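Local coordinates for protein putative adenosine kinase (Schistosoma mansoni, PDB 3VAS) that probably phosphorylates adenosine to AMP with ATP as phosphate donor, as a ribokinase-like (pfkB family) adenosine kinase, and is captured here with adenosine bound, at residues G25-M30 with A179-I184; K97-S102 with D124-F129. All coordinates share one frame; numbering follows the deposited sequence.

Following the chain from its N terminus, residues 25-30 open the strand 27-40 and find their partner, 179-184, only after 148 intervening residues, so contact 1 closes a long loop. Contact 2 lies wholly within that loop: 97-102 enters strand 101-107, the chain runs through helix 111-122, and the segment 124-129 returns alongside after 21 residues. The two contacts do not cross; they meet on the sheet, where strands 27-40 and 101-107 are neighbours. There Val27 O and Ser102 N, and likewise Gly29 N and Ser102 O, probably hydrogen-bond. Strand 27-40 therefore lies between 101-107 and 181-185, with 126-131 beyond 101-107, in the ribokinase-like alpha/beta domain.

Contact 1 of 2, residues G25-M30 with A179-I184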
loop_
_atom_site.group_PDB
_atom_site.type_symbol
_atom_site.label_atom_id
_atom_site.label_comp_id
_atom_site.label_asym_id
_atom_site.label_seq_id
_atom_site.Cartn_x
_atom_site.Cartn_y
_atom_site.Cartn_z
ATOM N N GLY A 25 1.387 -3.329 19.378
ATOM C CA GLY A 25 1.520 -2.066 18.676
ATOM C C GLY A 25 2.925 -1.813 18.155
ATOM O O GLY A 25 3.343 -0.670 18.006
ATOM N N TYR A 26 3.655 -2.889 17.883
ATOM C CA TYR A 26 5.003 -2.798 17.332
ATOM C C TYR A 26 4.987 -2.161 15.938
ATOM O O TYR A 26 5.912 -1.440 15.565
ATOM C CB TYR A 26 5.616 -4.194 17.256
ATOM C CG TYR A 26 7.109 -4.215 17.057
ATOM C CD1 TYR A 26 7.972 -4.120 18.141
ATOM C CD2 TYR A 26 7.660 -4.346 15.786
ATOM C CE1 TYR A 26 9.342 -4.145 17.965
ATOM C CE2 TYR A 26 9.028 -4.375 15.603
ATOM C CZ TYR A 26 9.863 -4.271 16.694
ATOM O OH TYR A 26 11.226 -4.299 16.515
ATOM N N VAL A 27 3.923 -2.440 15.185
ATOM C CA VAL A 27 3.763 -1.961 13.815
ATOM C C VAL A 27 2.582 -1.001 13.717
ATOM O O VAL A 27 1.475 -1.323 14.145
ATOM C CB VAL A 27 3.512 -3.132 12.835
ATOM C CG1 VAL A 27 3.243 -2.608 11.431
ATOM C CG2 VAL A 27 4.689 -4.099 12.838
ATOM N N PHE A 28 2.825 0.177 13.150
ATOM C CA PHE A 28 1.783 1.189 12.998
ATOM C C PHE A 28 1.597 1.563 11.534
ATOM O O PHE A 28 2.568 1.804 10.820
ATOM C CB PHE A 28 2.132 2.447 13.806
ATOM C CG PHE A 28 1.133 3.572 13.651
ATOM C CD1 PHE A 28 0.101 3.727 14.563
ATOM C CD2 PHE A 28 1.235 4.475 12.599
ATOM C CE1 PHE A 28 -0.818 4.754 14.425
ATOM C CE2 PHE A 28 0.321 5.499 12.455
ATOM C CZ PHE A 28 -0.706 5.642 13.369
ATOM N N GLY A 29 0.345 1.624 11.096
ATOM C CA GLY A 29 0.030 2.153 9.783
ATOM C C GLY A 29 -1.005 3.261 9.865
ATOM O O GLY A 29 -1.851 3.264 10.761
ATOM N N MET A 30 -0.923 4.222 8.953
ATOM C CA MET A 30 -2.019 5.169 8.743
ATOM C C MET A 30 -2.305 5.235 7.252
ATOM O O MET A 30 -1.383 5.164 6.447
ATOM C CB MET A 30 -1.705 6.562 9.309
ATOM C CG MET A 30 -0.539 7.293 8.646
ATOM S SD MET A 30 -0.472 9.064 9.048
ATOM C CE MET A 30 -1.594 9.753 7.854
ATOM N N ALA A 179 5.202 2.262 18.587
ATOM C CA ALA A 179 5.589 1.505 17.395
ATOM C C ALA A 179 7.084 1.606 17.125
ATOM O O ALA A 179 7.707 2.626 17.411
ATOM C CB ALA A 179 4.800 1.966 16.182
ATOM N N GLN A 180 7.656 0.540 16.578
ATOM C CA GLN A 180 9.065 0.543 16.192
ATOM C C GLN A 180 9.163 0.479 14.679
ATOM O O GLN A 180 10.224 0.726 14.099
ATOM C CB GLN A 180 9.804 -0.638 16.823
ATOM C CG GLN A 180 9.825 -0.603 18.343
ATOM C CD GLN A 180 10.488 0.651 18.881
ATOM O OE1 GLN A 180 9.969 1.302 19.790
ATOM N NE2 GLN A 180 11.642 0.997 18.321
ATOM N N VAL A 181 8.036 0.149 14.053
ATOM C CA VAL A 181 7.957 -0.024 12.605
ATOM C C VAL A 181 6.731 0.690 12.045
ATOM O O VAL A 181 5.631 0.557 12.582
ATOM C CB VAL A 181 7.867 -1.519 12.228
ATOM C CG1 VAL A 181 7.695 -1.687 10.722
ATOM C CG2 VAL A 181 9.100 -2.272 12.725
ATOM N N TYR A 182 6.922 1.450 10.971
ATOM C CA TYR A 182 5.806 2.115 10.304
ATOM C C TYR A 182 5.680 1.681 8.849
ATOM O O TYR A 182 6.680 1.454 8.164
ATOM C CB TYR A 182 5.950 3.635 10.378
ATOM C CG TYR A 182 6.197 4.151 11.774
ATOM C CD1 TYR A 182 5.146 4.337 12.662
ATOM C CD2 TYR A 182 7.479 4.444 12.207
ATOM C CE1 TYR A 182 5.368 4.804 13.942
ATOM C CE2 TYR A 182 7.711 4.908 13.487
ATOM C CZ TYR A 182 6.653 5.087 14.350
ATOM O OH TYR A 182 6.881 5.552 15.626
ATOM N N TYR A 183 4.441 1.546 8.392
ATOM C CA TYR A 183 4.170 1.361 6.979
ATOM C C TYR A 183 3.132 2.378 6.526
ATOM O O TYR A 183 1.997 2.362 7.005
ATOM C CB TYR A 183 3.667 -0.055 6.678
ATOM C CG TYR A 183 3.433 -0.283 5.198
ATOM C CD1 TYR A 183 4.485 -0.630 4.351
ATOM C CD2 TYR A 183 2.169 -0.127 4.639
ATOM C CE1 TYR A 183 4.282 -0.827 2.991
ATOM C CE2 TYR A 183 1.955 -0.316 3.281
ATOM C CZ TYR A 183 3.012 -0.669 2.463
ATOM O OH TYR A 183 2.793 -0.867 1.117
ATOM N N ILE A 184 3.523 3.269 5.621
ATOM C CA ILE A 184 2.575 4.186 4.999
ATOM C C ILE A 184 2.757 4.200 3.481
ATOM O O ILE A 184 3.857 4.437 2.975
ATOM C CB ILE A 184 2.716 5.628 5.527
ATOM C CG1 ILE A 184 2.761 5.661 7.057
ATOM C CG2 ILE A 184 1.567 6.494 5.017
ATOM C CD1 ILE A 184 2.972 7.055 7.621
#
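Tyr26 and Gln180 meet where two neighbouring parallel strands, 27-30 and 181-184, enter the central sheet of the ribokinase-like fold. The strand axes approach to 4.8 Å and run in nearly the same direction, 23° apart. Both Gln180 N and Val181 N donate to Tyr26 O, the former from 2.8 Å, so this one carbonyl anchors the start of the pairing. Phe28 then bonds through its N to Val181 O and through its O to Tyr183 N, the usual parallel pattern of one residue gripping two on the facing strand.

From the Tyr26 backbone CB points away from 179-184, but with CG anti to N (chi1 -165°) the ring comes back to Gln180 and Val181. Its CD1 and CE1 atoms meet Gln180 CG, CE1 at 3.6 Å, and CD2 and CE2 meet Val181 CG2, which approaches obliquely, with CE2 the nearer. Gln180 CB lies above CZ and, a little farther off, OH. That methylene sits over the ring face, 3.8 Å from the centroid, in a CH-pi contact, and the glutamine amide is turned 52° from the ring plane.

Further along, Val27 and Val181 lie side by side on one face of the sheet, pointing the same way and both touching Ile331. On the other face Phe28 CB touches both Ala179 CB and Tyr182 CD1, while Phe28 CD2 comes to the edge of the Tyr182 ring, in its plane. The Phe28 and Tyr182 side chains also touch helix 189-205, and Tyr182 OH is bonded to Val176 O and Lys208 NZ. At the end of the pair, Met30 CG packs 3.7 Å from Ile184 CD1, and Ile184 CG2 lies 3.5 Å from Met30 O.

Contact 2 of 2, residues K97-S102 with D124-F129; sequences KPFVCS and DLVTEF
Phe99 and Asp124 join the backbones first, Phe99 N donating to Asp124 O at 3.0 Å, and the chains pair again where Val126 N donates to Cys101 O and Ser102 forms a parallel bridge with Val126. Both bonds are bent, with N-H...O angles of 136° and 137°. A type II turn from Lys97 to Val100 leads 97-102 into strand 101-107, and Phe99 takes a positive phi within it. Asp124, just past helix 111-122, takes the positive phi of a Schellman motif, which turns the chain into strand 126-131. Ser102 CA also lies 3.2 Å from Val126 O, a CA-H...O contact that supplements the bridge.

Val126 CG2 packs against Phe99, 3.7 Å from CD2 and nearly as close to CB. The two side chains cross at about a right angle, and CG2 reaches the ring obliquely. Phe99 CG stands anti to the carbonyl carbon (chi1 -41°), which also brings CD2 to 3.4 Å from Asp124 O, while Pro98 CB lies over one face of the ring. Pro98 and Asp124 run side by side, pointing the same way: Asp124 CB touches Pro98 CA, and OD2 approaches the proline CB and CG.

Leu125 reaches in with a single methyl, CD1, which meets Cys101 CB at 3.5 Å, closer than usual for two carbons, and also touches Cys101 O. Leu85 and Val88 of helix 83-95 pack on the same leucine, as does Cys120 of helix 111-122, whereas Leu175 of helix 170-178 touches Ser102. The contact thus closes a beta-alpha-beta crossover, strand 101-107, helix 111-122 and strand 126-131, a unit of the ribokinase-like alpha/beta fold.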
loop_
_atom_site.group_PDB
_atom_site.type_symbol
_atom_site.label_atom_id
_atom_site.label_comp_id
_atom_site.label_asym_id
_atom_site.label_seq_id
_atom_site.Cartn_x
_atom_site.Cartn_y
_atom_site.Cartn_z
ATOM N N LYS A 97 -0.101 -12.821 16.304
ATOM C CA LYS A 97 -0.179 -12.419 17.700
ATOM C C LYS A 97 -1.091 -11.203 17.799
ATOM O O LYS A 97 -0.865 -10.201 17.117
ATOM C CB LYS A 97 1.198 -12.076 18.265
ATOM C CG LYS A 97 1.126 -11.593 19.704
ATOM C CD LYS A 97 2.439 -11.042 20.208
ATOM C CE LYS A 97 2.313 -10.619 21.664
ATOM N NZ LYS A 97 3.592 -10.079 22.202
ATOM N N PRO A 98 -2.124 -11.290 18.650
ATOM C CA PRO A 98 -3.138 -10.230 18.735
ATOM C C PRO A 98 -2.547 -8.866 19.086
ATOM O O PRO A 98 -1.735 -8.768 20.002
ATOM C CB PRO A 98 -4.064 -10.711 19.860
ATOM C CG PRO A 98 -3.821 -12.197 19.969
ATOM C CD PRO A 98 -2.386 -12.401 19.585
ATOM N N PHE A 99 -2.938 -7.842 18.330
ATOM C CA PHE A 99 -2.668 -6.436 18.650
ATOM C C PHE A 99 -1.240 -5.971 18.381
ATOM O O PHE A 99 -0.847 -4.887 18.807
ATOM C CB PHE A 99 -3.069 -6.109 20.096
ATOM C CG PHE A 99 -4.371 -6.732 20.519
ATOM C CD1 PHE A 99 -4.451 -7.470 21.691
ATOM C CD2 PHE A 99 -5.509 -6.587 19.744
ATOM C CE1 PHE A 99 -5.645 -8.051 22.083
ATOM C CE2 PHE A 99 -6.709 -7.164 20.131
ATOM C CZ PHE A 99 -6.776 -7.895 21.303
ATOM N N VAL A 100 -0.464 -6.774 17.663
ATOM C CA VAL A 100 0.881 -6.345 17.293
ATOM C C VAL A 100 0.829 -5.146 16.332
ATOM O O VAL A 100 1.740 -4.314 16.313
ATOM C CB VAL A 100 1.729 -7.512 16.710
ATOM C CG1 VAL A 100 1.088 -8.084 15.461
ATOM C CG2 VAL A 100 3.147 -7.059 16.416
ATOM N N CYS A 101 -0.253 -5.036 15.563
ATOM C CA CYS A 101 -0.373 -3.952 14.586
ATOM C C CYS A 101 -1.436 -2.915 14.946
ATOM O O CYS A 101 -2.466 -3.240 15.541
ATOM C CB CYS A 101 -0.631 -4.502 13.180
ATOM S SG CYS A 101 0.704 -5.496 12.485
ATOM N N SER A 102 -1.167 -1.666 14.566
ATOM C CA SER A 102 -2.072 -0.546 14.794
ATOM C C SER A 102 -2.361 0.146 13.469
ATOM O O SER A 102 -1.475 0.258 12.619
ATOM C CB SER A 102 -1.442 0.471 15.745
ATOM O OG SER A 102 -1.301 -0.043 17.052
ATOM N N ASP A 124 -7.845 -8.889 14.889
ATOM C CA ASP A 124 -7.067 -8.437 16.052
ATOM C C ASP A 124 -6.145 -7.259 15.735
ATOM O O ASP A 124 -5.103 -7.084 16.365
ATOM C CB ASP A 124 -6.264 -9.579 16.681
ATOM C CG ASP A 124 -7.148 -10.669 17.240
ATOM O OD1 ASP A 124 -8.287 -10.359 17.646
ATOM O OD2 ASP A 124 -6.701 -11.833 17.270
ATOM N N LEU A 125 -6.539 -6.458 14.754
ATOM C CA LEU A 125 -5.828 -5.231 14.428
ATOM C C LEU A 125 -6.383 -4.072 15.260
ATOM O O LEU A 125 -7.559 -3.729 15.148
ATOM C CB LEU A 125 -5.967 -4.944 12.930
ATOM C CG LEU A 125 -5.403 -3.648 12.357
ATOM C CD1 LEU A 125 -3.913 -3.583 12.572
ATOM C CD2 LEU A 125 -5.734 -3.538 10.876
ATOM N N VAL A 126 -5.549 -3.483 16.111
ATOM C CA VAL A 126 -5.968 -2.320 16.890
ATOM C C VAL A 126 -6.146 -1.109 15.972
ATOM O O VAL A 126 -5.252 -0.770 15.201
ATOM C CB VAL A 126 -4.956 -1.972 18.010
ATOM C CG1 VAL A 126 -5.260 -0.599 18.602
ATOM C CG2 VAL A 126 -4.975 -3.032 19.097
ATOM N N THR A 127 -7.310 -0.470 16.044
ATOM C CA THR A 127 -7.579 0.696 15.214
ATOM C C THR A 127 -8.035 1.902 16.027
ATOM O O THR A 127 -8.597 1.765 17.112
ATOM C CB THR A 127 -8.645 0.404 14.139
ATOM O OG1 THR A 127 -9.880 0.032 14.765
ATOM C CG2 THR A 127 -8.188 -0.714 13.219
ATOM N N GLU A 128 -7.767 3.086 15.489
ATOM C CA GLU A 128 -8.354 4.318 15.994
ATOM C C GLU A 128 -8.840 5.131 14.802
ATOM O O GLU A 128 -8.131 6.003 14.296
ATOM C CB GLU A 128 -7.347 5.118 16.822
ATOM C CG GLU A 128 -7.068 4.541 18.202
ATOM C CD GLU A 128 -8.254 4.660 19.153
ATOM O OE1 GLU A 128 -9.169 5.472 18.889
ATOM O OE2 GLU A 128 -8.268 3.940 20.173
ATOM N N PHE A 129 -10.047 4.822 14.342
ATOM C CA PHE A 129 -10.601 5.493 13.176
ATOM C C PHE A 129 -11.073 6.892 13.515
ATOM O O PHE A 129 -11.630 7.132 14.585
ATOM C CB PHE A 129 -11.772 4.698 12.593
ATOM C CG PHE A 129 -11.357 3.469 11.842
ATOM C CD1 PHE A 129 -10.819 3.570 10.567
ATOM C CD2 PHE A 129 -11.507 2.213 12.407
ATOM C CE1 PHE A 129 -10.436 2.442 9.869
ATOM C CE2 PHE A 129 -11.126 1.080 11.713
ATOM C CZ PHE A 129 -10.590 1.194 10.445
#